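Local coordinates for protein heat shock protease HtrA (PDB 1L1J) that probably cleaves proteins as a periplasmic, ATP-independent heat-shock serine endopeptidase, the chain here being its trypsin-like protease domain, at residues A[157-162]-A[169-174]; A[130-135]-A[150-155]; A[103-108]-A[217-222]; A[33-38]-A[199-204]. All blocks are in the same frame, centred on the assembly; numbering follows the deposited sequence.

Contact 1. Residues A[157-162]-A[169-174]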
loop_
_atom_site.group_PDB
_atom_site.type_symbol
_atom_site.label_atom_id
_atom_site.label_comp_id
_atom_site.label_asym_id
_atom_site.label_seq_id
_atom_site.Cartn_x
_atom_site.Cartn_y
_atom_site.Cartn_z
ATOM N N ARG A 157 -4.265 -16.734 4.274
ATOM C CA ARG A 157 -2.978 -17.388 4.463
ATOM C C ARG A 157 -2.332 -17.006 5.783
ATOM O O ARG A 157 -2.600 -15.934 6.326
ATOM C CB ARG A 157 -2.015 -17.052 3.321
ATOM C CG ARG A 157 -2.387 -17.641 1.984
ATOM C CD ARG A 157 -2.479 -19.141 2.044
ATOM N NE ARG A 157 -1.354 -19.762 2.743
ATOM C CZ ARG A 157 -0.070 -19.644 2.414
ATOM N NH1 ARG A 157 0.298 -18.908 1.376
ATOM N NH2 ARG A 157 0.851 -20.287 3.124
ATOM N N ARG A 158 -1.475 -17.896 6.283
ATOM C CA ARG A 158 -0.751 -17.690 7.532
ATOM C C ARG A 158 0.716 -17.967 7.230
ATOM O O ARG A 158 1.071 -19.061 6.787
ATOM C CB ARG A 158 -1.255 -18.667 8.604
ATOM C CG ARG A 158 -0.799 -18.351 10.025
ATOM C CD ARG A 158 -1.302 -19.382 11.028
ATOM N NE ARG A 158 -1.471 -18.801 12.359
ATOM C CZ ARG A 158 -2.550 -18.130 12.748
ATOM N NH1 ARG A 158 -3.568 -17.958 11.913
ATOM N NH2 ARG A 158 -2.613 -17.623 13.972
ATOM N N ILE A 159 1.571 -16.980 7.458
ATOM C CA ILE A 159 2.979 -17.167 7.164
ATOM C C ILE A 159 3.794 -16.821 8.385
ATOM O O ILE A 159 3.635 -15.754 8.967
ATOM C CB ILE A 159 3.444 -16.263 5.973
ATOM C CG1 ILE A 159 2.561 -16.495 4.740
ATOM C CG2 ILE A 159 4.904 -16.551 5.628
ATOM C CD1 ILE A 159 1.255 -15.676 4.734
ATOM N N PRO A 160 4.681 -17.723 8.795
ATOM C CA PRO A 160 5.479 -17.405 9.973
ATOM C C PRO A 160 6.470 -16.320 9.615
ATOM O O PRO A 160 7.205 -16.453 8.647
ATOM C CB PRO A 160 6.154 -18.732 10.286
ATOM C CG PRO A 160 6.359 -19.323 8.934
ATOM C CD PRO A 160 5.048 -19.035 8.241
ATOM N N LYS A 161 6.485 -15.237 10.379
ATOM C CA LYS A 161 7.422 -14.151 10.107
ATOM C C LYS A 161 8.837 -14.715 10.220
ATOM O O LYS A 161 9.216 -15.228 11.271
ATOM C CB LYS A 161 7.240 -13.010 11.123
ATOM C CG LYS A 161 5.819 -12.481 11.224
ATOM C CD LYS A 161 5.717 -11.263 12.143
ATOM C CE LYS A 161 4.267 -10.730 12.200
ATOM N NZ LYS A 161 4.108 -9.442 12.951
ATOM N N PRO A 162 9.641 -14.625 9.141
ATOM C CA PRO A 162 11.010 -15.163 9.235
ATOM C C PRO A 162 11.687 -14.525 10.437
ATOM O O PRO A 162 12.772 -14.910 10.846
ATOM C CB PRO A 162 11.645 -14.732 7.918
ATOM C CG PRO A 162 10.934 -13.438 7.619
ATOM C CD PRO A 162 9.494 -13.767 7.951
ATOM N N VAL A 169 -1.075 -13.080 9.234
ATOM C CA VAL A 169 -2.260 -13.937 9.097
ATOM C C VAL A 169 -3.495 -13.301 8.440
ATOM O O VAL A 169 -3.747 -12.100 8.576
ATOM C CB VAL A 169 -2.692 -14.537 10.476
ATOM C CG1 VAL A 169 -1.483 -14.681 11.400
ATOM C CG2 VAL A 169 -3.768 -13.687 11.110
ATOM N N GLY A 170 -4.262 -14.130 7.731
ATOM C CA GLY A 170 -5.466 -13.670 7.049
ATOM C C GLY A 170 -5.174 -13.039 5.697
ATOM O O GLY A 170 -6.038 -12.399 5.097
ATOM N N LEU A 171 -3.965 -13.258 5.192
ATOM C CA LEU A 171 -3.534 -12.655 3.938
ATOM C C LEU A 171 -4.026 -13.250 2.627
ATOM O O LEU A 171 -4.248 -14.460 2.500
ATOM C CB LEU A 171 -2.006 -12.614 3.906
ATOM C CG LEU A 171 -1.339 -11.955 5.114
ATOM C CD1 LEU A 171 0.161 -12.162 5.039
ATOM C CD2 LEU A 171 -1.701 -10.469 5.164
ATOM N N ILE A 172 -4.196 -12.369 1.648
ATOM C CA ILE A 172 -4.578 -12.779 0.308
ATOM C C ILE A 172 -3.246 -12.958 -0.394
ATOM O O ILE A 172 -2.336 -12.154 -0.207
ATOM C CB ILE A 172 -5.384 -11.687 -0.428
ATOM C CG1 ILE A 172 -6.826 -11.666 0.104
ATOM C CG2 ILE A 172 -5.341 -11.946 -1.940
ATOM C CD1 ILE A 172 -7.637 -10.432 -0.239
ATOM N N GLN A 173 -3.131 -14.022 -1.178
ATOM C CA GLN A 173 -1.905 -14.317 -1.922
ATOM C C GLN A 173 -2.129 -14.059 -3.423
ATOM O O GLN A 173 -3.241 -14.243 -3.930
ATOM C CB GLN A 173 -1.515 -15.778 -1.692
ATOM C CG GLN A 173 -0.135 -16.185 -2.195
ATOM C CD GLN A 173 0.084 -17.691 -2.089
ATOM O OE1 GLN A 173 -0.368 -18.320 -1.137
ATOM N NE2 GLN A 173 0.783 -18.269 -3.061
ATOM N N THR A 174 -1.083 -13.615 -4.120
ATOM C CA THR A 174 -1.152 -13.340 -5.568
ATOM C C THR A 174 0.161 -13.699 -6.222
ATOM O O THR A 174 1.213 -13.717 -5.574
ATOM C CB THR A 174 -1.353 -11.831 -5.908
ATOM O OG1 THR A 174 -1.045 -11.028 -4.760
ATOM C CG2 THR A 174 -2.761 -11.559 -6.380
#

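Contact 2. Residues A[130-135]-A[150-155]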
loop_
_atom_site.group_PDB
_atom_site.type_symbol
_atom_site.label_atom_id
_atom_site.label_comp_id
_atom_site.label_asym_id
_atom_site.label_seq_id
_atom_site.Cartn_x
_atom_site.Cartn_y
_atom_site.Cartn_z
ATOM N N ILE A 130 -10.644 -17.441 -6.523
ATOM C CA ILE A 130 -9.248 -17.725 -6.817
ATOM C C ILE A 130 -9.116 -17.875 -8.318
ATOM O O ILE A 130 -9.838 -18.661 -8.915
ATOM C CB ILE A 130 -8.784 -19.022 -6.137
ATOM C CG1 ILE A 130 -8.984 -18.913 -4.629
ATOM C CG2 ILE A 130 -7.315 -19.277 -6.435
ATOM C CD1 ILE A 130 -8.652 -20.179 -3.905
ATOM N N GLY A 131 -8.204 -17.111 -8.919
ATOM C CA GLY A 131 -8.005 -17.166 -10.351
ATOM C C GLY A 131 -8.423 -15.860 -10.982
ATOM O O GLY A 131 -8.269 -15.658 -12.189
ATOM N N GLU A 132 -8.965 -14.955 -10.174
ATOM C CA GLU A 132 -9.392 -13.673 -10.708
ATOM C C GLU A 132 -8.201 -12.744 -10.755
ATOM O O GLU A 132 -7.340 -12.795 -9.885
ATOM C CB GLU A 132 -10.496 -13.057 -9.854
ATOM C CG GLU A 132 -10.096 -12.753 -8.431
ATOM C CD GLU A 132 -10.961 -11.673 -7.808
ATOM O OE1 GLU A 132 -12.194 -11.734 -7.952
ATOM O OE2 GLU A 132 -10.407 -10.759 -7.163
ATOM N N TRP A 133 -8.149 -11.896 -11.772
ATOM C CA TRP A 133 -7.031 -10.973 -11.914
ATOM C C TRP A 133 -6.961 -9.963 -10.783
ATOM O O TRP A 133 -7.981 -9.414 -10.370
ATOM C CB TRP A 133 -7.112 -10.210 -13.242
ATOM C CG TRP A 133 -7.099 -11.087 -14.445
ATOM C CD1 TRP A 133 -8.176 -11.507 -15.162
ATOM C CD2 TRP A 133 -5.946 -11.666 -15.075
ATOM N NE1 TRP A 133 -7.770 -12.317 -16.198
ATOM C CE2 TRP A 133 -6.405 -12.438 -16.161
ATOM C CE3 TRP A 133 -4.567 -11.620 -14.814
ATOM C CZ2 TRP A 133 -5.543 -13.141 -17.000
ATOM C CZ3 TRP A 133 -3.705 -12.321 -15.644
ATOM C CH2 TRP A 133 -4.196 -13.075 -16.720
ATOM N N ALA A 134 -5.749 -9.731 -10.287
ATOM C CA ALA A 134 -5.514 -8.747 -9.234
ATOM C C ALA A 134 -4.479 -7.744 -9.764
ATOM O O ALA A 134 -3.460 -8.127 -10.339
ATOM C CB ALA A 134 -4.998 -9.417 -7.990
ATOM N N ILE A 135 -4.736 -6.460 -9.575
ATOM C CA ILE A 135 -3.809 -5.473 -10.080
ATOM C C ILE A 135 -3.215 -4.730 -8.900
ATOM O O ILE A 135 -3.936 -4.068 -8.169
ATOM C CB ILE A 135 -4.544 -4.488 -11.030
ATOM C CG1 ILE A 135 -5.505 -5.262 -11.944
ATOM C CG2 ILE A 135 -3.542 -3.747 -11.902
ATOM C CD1 ILE A 135 -6.355 -4.385 -12.841
ATOM N N GLY A 150 -1.320 -10.170 -11.771
ATOM C CA GLY A 150 -1.297 -11.579 -11.488
ATOM C C GLY A 150 -2.718 -12.053 -11.270
ATOM O O GLY A 150 -3.673 -11.564 -11.895
ATOM N N VAL A 151 -2.883 -12.984 -10.348
ATOM C CA VAL A 151 -4.210 -13.510 -10.109
ATOM C C VAL A 151 -4.346 -13.850 -8.639
ATOM O O VAL A 151 -3.343 -13.875 -7.922
ATOM C CB VAL A 151 -4.417 -14.749 -11.011
ATOM C CG1 VAL A 151 -4.157 -16.043 -10.242
ATOM C CG2 VAL A 151 -5.771 -14.692 -11.622
ATOM N N VAL A 152 -5.557 -14.078 -8.155
ATOM C CA VAL A 152 -5.647 -14.429 -6.746
ATOM C C VAL A 152 -5.241 -15.892 -6.656
ATOM O O VAL A 152 -5.762 -16.734 -7.400
ATOM C CB VAL A 152 -7.037 -14.242 -6.171
ATOM C CG1 VAL A 152 -6.996 -14.556 -4.698
ATOM C CG2 VAL A 152 -7.499 -12.797 -6.361
ATOM N N SER A 153 -4.283 -16.173 -5.772
ATOM C CA SER A 153 -3.738 -17.515 -5.591
ATOM C C SER A 153 -4.367 -18.291 -4.448
ATOM O O SER A 153 -4.595 -19.496 -4.538
ATOM C CB SER A 153 -2.233 -17.438 -5.334
ATOM O OG SER A 153 -1.531 -16.965 -6.461
ATOM N N ALA A 154 -4.628 -17.585 -3.364
ATOM C CA ALA A 154 -5.195 -18.200 -2.189
ATOM C C ALA A 154 -5.600 -17.100 -1.208
ATOM O O ALA A 154 -5.111 -15.965 -1.272
ATOM C CB ALA A 154 -4.160 -19.117 -1.564
ATOM N N THR A 155 -6.509 -17.440 -0.302
ATOM C CA THR A 155 -6.982 -16.494 0.694
ATOM C C THR A 155 -6.588 -17.016 2.051
ATOM O O THR A 155 -5.943 -18.058 2.162
ATOM C CB THR A 155 -8.493 -16.372 0.658
ATOM O OG1 THR A 155 -9.065 -17.686 0.631
ATOM C CG2 THR A 155 -8.929 -15.610 -0.575
#

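Contact 3. Residues A[103-108]-A[217-222]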
loop_
_atom_site.group_PDB
_atom_site.type_symbol
_atom_site.label_atom_id
_atom_site.label_comp_id
_atom_site.label_asym_id
_atom_site.label_seq_id
_atom_site.Cartn_x
_atom_site.Cartn_y
_atom_site.Cartn_z
ATOM N N LEU A 103 -1.868 -6.246 12.498
ATOM C CA LEU A 103 -2.637 -6.472 11.269
ATOM C C LEU A 103 -1.885 -5.782 10.131
ATOM O O LEU A 103 -1.963 -6.175 8.963
ATOM C CB LEU A 103 -4.024 -5.847 11.395
ATOM C CG LEU A 103 -4.895 -6.367 12.531
ATOM C CD1 LEU A 103 -6.043 -5.406 12.758
ATOM C CD2 LEU A 103 -5.389 -7.767 12.207
ATOM N N ASP A 104 -1.161 -4.742 10.523
ATOM C CA ASP A 104 -0.355 -3.901 9.652
ATOM C C ASP A 104 -1.176 -3.000 8.738
ATOM O O ASP A 104 -0.849 -2.818 7.566
ATOM C CB ASP A 104 0.628 -4.732 8.825
ATOM C CG ASP A 104 1.735 -3.878 8.218
ATOM O OD1 ASP A 104 2.525 -4.396 7.403
ATOM O OD2 ASP A 104 1.815 -2.680 8.562
ATOM N N ILE A 105 -2.250 -2.447 9.296
ATOM C CA ILE A 105 -3.124 -1.517 8.589
ATOM C C ILE A 105 -2.840 -0.164 9.230
ATOM O O ILE A 105 -2.397 -0.101 10.379
ATOM C CB ILE A 105 -4.616 -1.848 8.796
ATOM C CG1 ILE A 105 -4.938 -3.213 8.189
ATOM C CG2 ILE A 105 -5.482 -0.778 8.158
ATOM C CD1 ILE A 105 -6.415 -3.596 8.274
ATOM N N ALA A 106 -3.086 0.917 8.499
ATOM C CA ALA A 106 -2.839 2.245 9.036
ATOM C C ALA A 106 -3.542 3.294 8.201
ATOM O O ALA A 106 -3.410 3.311 6.986
ATOM C CB ALA A 106 -1.342 2.520 9.069
ATOM N N VAL A 107 -4.294 4.169 8.859
ATOM C CA VAL A 107 -5.008 5.221 8.157
ATOM C C VAL A 107 -4.377 6.595 8.405
ATOM O O VAL A 107 -3.901 6.903 9.502
ATOM C CB VAL A 107 -6.500 5.246 8.552
ATOM C CG1 VAL A 107 -6.643 5.569 10.029
ATOM C CG2 VAL A 107 -7.248 6.250 7.688
ATOM N N ILE A 108 -4.388 7.412 7.360
ATOM C CA ILE A 108 -3.800 8.733 7.387
ATOM C C ILE A 108 -4.812 9.757 6.880
ATOM O O ILE A 108 -5.827 9.382 6.294
ATOM C CB ILE A 108 -2.523 8.709 6.525
ATOM C CG1 ILE A 108 -1.304 8.810 7.439
ATOM C CG2 ILE A 108 -2.577 9.768 5.426
ATOM C CD1 ILE A 108 -1.192 7.660 8.409
ATOM N N ASN A 217 -12.011 -6.474 3.831
ATOM C CA ASN A 217 -12.999 -6.782 4.851
ATOM C C ASN A 217 -12.350 -6.712 6.217
ATOM O O ASN A 217 -12.976 -6.323 7.193
ATOM C CB ASN A 217 -13.585 -8.159 4.618
ATOM C CG ASN A 217 -14.694 -8.130 3.610
ATOM O OD1 ASN A 217 -14.649 -7.355 2.649
ATOM N ND2 ASN A 217 -15.704 -8.972 3.809
ATOM N N THR A 218 -11.084 -7.088 6.287
ATOM C CA THR A 218 -10.372 -7.014 7.544
ATOM C C THR A 218 -10.130 -5.533 7.810
ATOM O O THR A 218 -10.308 -5.058 8.923
ATOM C CB THR A 218 -9.036 -7.763 7.458
ATOM O OG1 THR A 218 -9.301 -9.166 7.350
ATOM C CG2 THR A 218 -8.172 -7.491 8.685
ATOM N N VAL A 219 -9.745 -4.807 6.768
ATOM C CA VAL A 219 -9.477 -3.381 6.878
ATOM C C VAL A 219 -10.731 -2.625 7.334
ATOM O O VAL A 219 -10.647 -1.699 8.144
ATOM C CB VAL A 219 -8.978 -2.809 5.519
ATOM C CG1 VAL A 219 -8.533 -1.359 5.681
ATOM C CG2 VAL A 219 -7.826 -3.657 4.986
ATOM N N LYS A 220 -11.891 -3.028 6.818
ATOM C CA LYS A 220 -13.164 -2.405 7.185
ATOM C C LYS A 220 -13.431 -2.598 8.684
ATOM O O LYS A 220 -13.849 -1.673 9.378
ATOM C CB LYS A 220 -14.321 -3.021 6.392
ATOM C CG LYS A 220 -14.300 -2.765 4.898
ATOM C CD LYS A 220 -15.493 -3.440 4.254
ATOM C CE LYS A 220 -15.397 -3.468 2.743
ATOM N NZ LYS A 220 -16.367 -4.464 2.192
ATOM N N LYS A 221 -13.200 -3.808 9.180
ATOM C CA LYS A 221 -13.407 -4.069 10.589
ATOM C C LYS A 221 -12.448 -3.199 11.391
ATOM O O LYS A 221 -12.731 -2.860 12.539
ATOM C CB LYS A 221 -13.180 -5.552 10.918
ATOM C CG LYS A 221 -14.178 -6.490 10.238
ATOM C CD LYS A 221 -14.050 -7.946 10.704
ATOM C CE LYS A 221 -15.003 -8.853 9.914
ATOM N NZ LYS A 221 -15.095 -10.240 10.460
ATOM N N PHE A 222 -11.315 -2.837 10.799
ATOM C CA PHE A 222 -10.364 -1.987 11.506
ATOM C C PHE A 222 -10.863 -0.556 11.467
ATOM O O PHE A 222 -11.004 0.093 12.499
ATOM C CB PHE A 222 -8.977 -2.026 10.869
ATOM C CG PHE A 222 -8.066 -0.941 11.372
ATOM C CD1 PHE A 222 -7.529 -1.002 12.654
ATOM C CD2 PHE A 222 -7.789 0.174 10.579
ATOM C CE1 PHE A 222 -6.734 0.034 13.145
ATOM C CE2 PHE A 222 -6.998 1.215 11.056
ATOM C CZ PHE A 222 -6.467 1.147 12.345
#

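Contact 4. Residues A[33-38]-A[199-204]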
loop_
_atom_site.group_PDB
_atom_site.type_symbol
_atom_site.label_atom_id
_atom_site.label_comp_id
_atom_site.label_asym_id
_atom_site.label_seq_id
_atom_site.Cartn_x
_atom_site.Cartn_y
_atom_site.Cartn_z
ATOM N N PRO A 33 15.657 -2.825 7.735
ATOM C CA PRO A 33 16.740 -3.011 6.758
ATOM C C PRO A 33 16.391 -3.680 5.429
ATOM O O PRO A 33 17.079 -3.463 4.426
ATOM C CB PRO A 33 17.801 -3.793 7.549
ATOM C CG PRO A 33 17.042 -4.371 8.732
ATOM C CD PRO A 33 16.107 -3.251 9.071
ATOM N N TYR A 34 15.335 -4.485 5.410
ATOM C CA TYR A 34 14.951 -5.140 4.171
ATOM C C TYR A 34 14.464 -4.074 3.185
ATOM O O TYR A 34 14.931 -4.004 2.043
ATOM C CB TYR A 34 13.837 -6.171 4.420
ATOM C CG TYR A 34 13.664 -7.160 3.278
ATOM C CD1 TYR A 34 14.512 -8.264 3.155
ATOM C CD2 TYR A 34 12.718 -6.941 2.272
ATOM C CE1 TYR A 34 14.435 -9.121 2.058
ATOM C CE2 TYR A 34 12.634 -7.787 1.168
ATOM C CZ TYR A 34 13.500 -8.874 1.065
ATOM O OH TYR A 34 13.459 -9.693 -0.044
ATOM N N PHE A 35 13.547 -3.231 3.658
ATOM C CA PHE A 35 12.924 -2.170 2.863
ATOM C C PHE A 35 13.857 -1.078 2.318
ATOM O O PHE A 35 13.711 -0.642 1.170
ATOM C CB PHE A 35 11.798 -1.526 3.680
ATOM C CG PHE A 35 10.702 -2.483 4.062
ATOM C CD1 PHE A 35 10.994 -3.685 4.704
ATOM C CD2 PHE A 35 9.372 -2.179 3.792
ATOM C CE1 PHE A 35 9.982 -4.575 5.072
ATOM C CE2 PHE A 35 8.350 -3.062 4.155
ATOM C CZ PHE A 35 8.662 -4.264 4.799
ATOM N N GLU A 36 14.797 -0.625 3.139
ATOM C CA GLU A 36 15.733 0.400 2.702
ATOM C C GLU A 36 16.638 -0.159 1.614
ATOM O O GLU A 36 17.059 0.565 0.715
ATOM C CB GLU A 36 16.558 0.900 3.889
ATOM C CG GLU A 36 17.930 1.456 3.547
ATOM C CD GLU A 36 19.041 0.426 3.748
ATOM O OE1 GLU A 36 19.114 -0.160 4.856
ATOM O OE2 GLU A 36 19.841 0.204 2.807
ATOM N N GLN A 37 16.912 -1.456 1.680
ATOM C CA GLN A 37 17.776 -2.072 0.692
ATOM C C GLN A 37 17.069 -2.242 -0.643
ATOM O O GLN A 37 17.709 -2.211 -1.699
ATOM C CB GLN A 37 18.280 -3.431 1.186
ATOM C CG GLN A 37 19.732 -3.722 0.782
ATOM C CD GLN A 37 20.087 -5.208 0.813
ATOM O OE1 GLN A 37 19.875 -5.902 1.821
ATOM N NE2 GLN A 37 20.635 -5.704 -0.299
ATOM N N PHE A 38 15.750 -2.419 -0.605
ATOM C CA PHE A 38 14.988 -2.586 -1.841
ATOM C C PHE A 38 15.029 -1.301 -2.660
ATOM O O PHE A 38 15.363 -1.321 -3.848
ATOM C CB PHE A 38 13.532 -2.951 -1.549
ATOM C CG PHE A 38 12.690 -3.115 -2.787
ATOM C CD1 PHE A 38 12.783 -4.263 -3.561
ATOM C CD2 PHE A 38 11.831 -2.104 -3.201
ATOM C CE1 PHE A 38 12.031 -4.402 -4.726
ATOM C CE2 PHE A 38 11.071 -2.234 -4.372
ATOM C CZ PHE A 38 11.175 -3.381 -5.132
ATOM N N THR A 199 0.936 -5.728 0.879
ATOM C CA THR A 199 1.831 -5.638 2.025
ATOM C C THR A 199 3.093 -6.450 1.815
ATOM O O THR A 199 3.058 -7.659 1.555
ATOM C CB THR A 199 1.159 -6.084 3.357
ATOM O OG1 THR A 199 1.712 -7.332 3.783
ATOM C CG2 THR A 199 -0.331 -6.232 3.183
ATOM N N ALA A 200 4.217 -5.754 1.940
ATOM C CA ALA A 200 5.513 -6.355 1.752
ATOM C C ALA A 200 6.196 -6.844 3.020
ATOM O O ALA A 200 7.229 -7.493 2.910
ATOM C CB ALA A 200 6.426 -5.384 1.026
ATOM N N ILE A 201 5.666 -6.556 4.214
ATOM C CA ILE A 201 6.353 -7.044 5.422
ATOM C C ILE A 201 6.866 -8.459 5.132
ATOM O O ILE A 201 7.965 -8.838 5.565
ATOM C CB ILE A 201 5.450 -7.077 6.710
ATOM C CG1 ILE A 201 3.969 -7.227 6.340
ATOM C CG2 ILE A 201 5.721 -5.841 7.569
ATOM C CD1 ILE A 201 3.022 -7.345 7.554
ATOM N N VAL A 202 6.072 -9.231 4.388
ATOM C CA VAL A 202 6.490 -10.567 4.008
ATOM C C VAL A 202 7.564 -10.292 2.961
ATOM O O VAL A 202 7.354 -10.474 1.757
ATOM C CB VAL A 202 5.349 -11.378 3.384
ATOM C CG1 VAL A 202 5.785 -12.824 3.217
ATOM C CG2 VAL A 202 4.120 -11.291 4.248
ATOM N N ASN A 203 8.700 -9.810 3.464
ATOM C CA ASN A 203 9.889 -9.438 2.705
ATOM C C ASN A 203 9.838 -9.486 1.163
ATOM O O ASN A 203 9.851 -8.433 0.512
ATOM C CB ASN A 203 11.077 -10.244 3.248
ATOM C CG ASN A 203 11.232 -10.096 4.758
ATOM O OD1 ASN A 203 10.299 -10.360 5.518
ATOM N ND2 ASN A 203 12.412 -9.670 5.196
ATOM N N PRO A 204 9.734 -10.686 0.554
ATOM C CA PRO A 204 9.670 -12.050 1.098
ATOM C C PRO A 204 11.011 -12.779 1.349
ATOM O O PRO A 204 11.019 -13.929 1.809
ATOM C CB PRO A 204 8.791 -12.769 0.072
ATOM C CG PRO A 204 9.223 -12.157 -1.207
ATOM C CD PRO A 204 9.328 -10.679 -0.866
#

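Contact 1. Residues A[157-162]-A[169-174]
A G1 beta bulge joins the two arms of the hairpin formed by strands 146-160 and 167-174, with Gly170 and Leu171 both facing Arg157. Arg157 N donates to Leu171 O at 2.9 Å, and Arg157 O receives Leu171 N in return, at 3.2 Å. The same Arg157 O also takes a weak, bent bond from Gly170 N, so the carbonyl faces two successive amides, one of them held only weakly.

The side chain of Arg157 folds back on itself. With CG beside the backbone N (chi1 -69°) and further bends at chi2 and chi3, the guanidinium is brought to Gln173, whose extended side chain presents OE1 at the edge of the group. Arg157 NH1 lies 2.7 Å from Gln173 OE1, a weak bond with the two planes turned 60° apart. Arg158 does the opposite on the other face: it runs out extended beside Val169, and Val169 CG1 sits over the centre of its guanidinium, which also makes a cation-pi contact with Tyr167. Ile159 CD1 also meets the buried Leu171 at CD1, 3.7 Å away, the side chains crossing at about a right angle.

Gly170 has a positive phi of 83°, as glycine in the first position of a classic G1 bulge commonly does, and here the chain turns its corner.

Contact 2. Residues A[130-135]-A[150-155]
Glu132 has CG between its backbone N and carbonyl carbon (chi1 62°), while Val152 has CG1 anti to its N (chi1 -177°), which leaves CG2 beside the N. These two torsions lay the side chains next to each other, pointing the same way, with Glu132 CG against Val152 CG2. Their backbones bond as well: Val152 N donates to Glu132 O at 2.8 Å, and Val152 O accepts Gly131 N at 2.9 Å. The methyl CG2 of Ile130 also lies near the carbonyl oxygens of Val152 and Ser153.

Farther along, the segments pair as antiparallel strands, part of a hairpin of the trypsin-like domain. Trp133 and Val151 form a non-hydrogen-bonded pair whose side chains diverge, followed by the hydrogen-bonded pair of Ala134 and Gly150. In that pair Ala134 N reaches Gly150 O at 3.2 Å from above the carbonyl plane, whereas Gly150 N approaches Ala134 O at 3.3 Å. Gly150 O also lies obliquely near the Trp133 indole.

Strand 133-138 is held between strand 146-160 and strand 186-188, where Ile135 bonds to Leu188. Ile135 also packs on helix 5-13, and on the far side of 146-160 Val152 touches Ile172 of strand 167-174.

Contact 3. Residues A[103-108]-A[217-222]
Ile105 points from its strand at helix 216-223 and splits its two branches between Val219 and Phe222. The longer branch has CG1 beside the backbone N (chi1 -64°) and is extended beyond it, which carries CD1 in against the helix backbone. There Ile105 CD1 lies 3.4 Å from Val219 CA and 3.6 Å from Val219 CG2, with the two side chains crossing at a slant. The shorter branch goes to the aromatic ring: Ile105 CG2 is 3.5 Å from Phe222 CD2.

Phe222 has CG anti to its backbone N (chi1 167°), and its side chain slides past that of Ile105 in the opposite direction. The isoleucine therefore covers one face of the ring, with Ile105 CB 4.1 Å above the ring plane and displaced toward the rim. Val107, two residues on along the strand, meets the same ring differently, its CG1 standing at the edge near the plane, 4.5 Å from Phe222 CE2. Where the strand has yet to begin, Leu103 CD2 makes a looser approach to Thr218 CG2.

All of this is apolar, and the axes of segments 217-222 and 105-108 approach to 9.5 Å at 58°. Between Leu103 and Ile105 sits Asp104, predicted to belong to the charge relay, which bonds His74 ND1 through OD1. Strands 68-72 and 211-215 also border the contact: Leu70 and Ile214 each touch both Ile105 and Val219, so the helix following 211-215 packs against the sheet that carries 105-109, an arrangement consistent with the chymotrypsin-like fold.

Contact 4. Residues A[33-38]-A[199-204]
Tyr34 OH accepts a hydrogen bond from Gln205 N, just past the end of segment 199-204, and this tethers the phenol end while Asn203 covers one face of the ring. With CG anti to the backbone N (chi1 -163°), the tyrosine swings from the helix toward the loop. Asn203 CB then sits over the middle of the ring, 3.5 Å from the centroid and 11° off the ring normal, a CH-pi contact. The ring and the asparagine amide plane are turned 69° from each other. Next in the chain, Pro204 follows a cis peptide bond, and its ring atom CD is 4.3 Å from Tyr34 OH.

Phe35, one residue on, reaches the earlier part of the same loop with the end of its ring. Ile201 CA is in the ring plane, at the edge, 3.7 Å from Phe35 CZ. The same CZ is 4.3 Å from Ile201 CG2, and Phe35 CE2 keeps an equal distance from Ala200 CB. The two aromatic residues thus receive the loop in different ways: Tyr34 offers a face, Phe35 mainly an edge.

The contact borders the predicted catalytic residues. Ala200 N is hydrogen-bonded to Ser183 OG, Ile201 packs on Asp104, and the Phe35 ring meets His74 edge-to-face; Ser183, His74 and Asp104 are the predicted charge-relay residues. Helix 33-42 thus lies beside the predicted catalytic site of a chymotrypsin-like protease, consistent with a helical lid that would restrict substrate access in this form of the domain.

From the N terminus, the first segment to take part is 33-38; contact 4 closes at 199-204. Contact 3 opens at 103-108 inside that long loop but closes only at 217-222, beyond it, so the two cross; their segments meet where Ile201 packs on Asp104. Within both loops lie two hairpin closures in series: contact 2 shuts at 150-155, then contact 1 opens at 157-162 and shuts at 169-174. These two share strand 146-160 and are joined by probable backbone hydrogen bonds of Gln173 with Ser153 and Ala154. Contact 1 also touches contact 4 through Leu171 and Val202. The crossing pair ties the other sheet, helix 216-223 and the helix beside the predicted active site to their sheet.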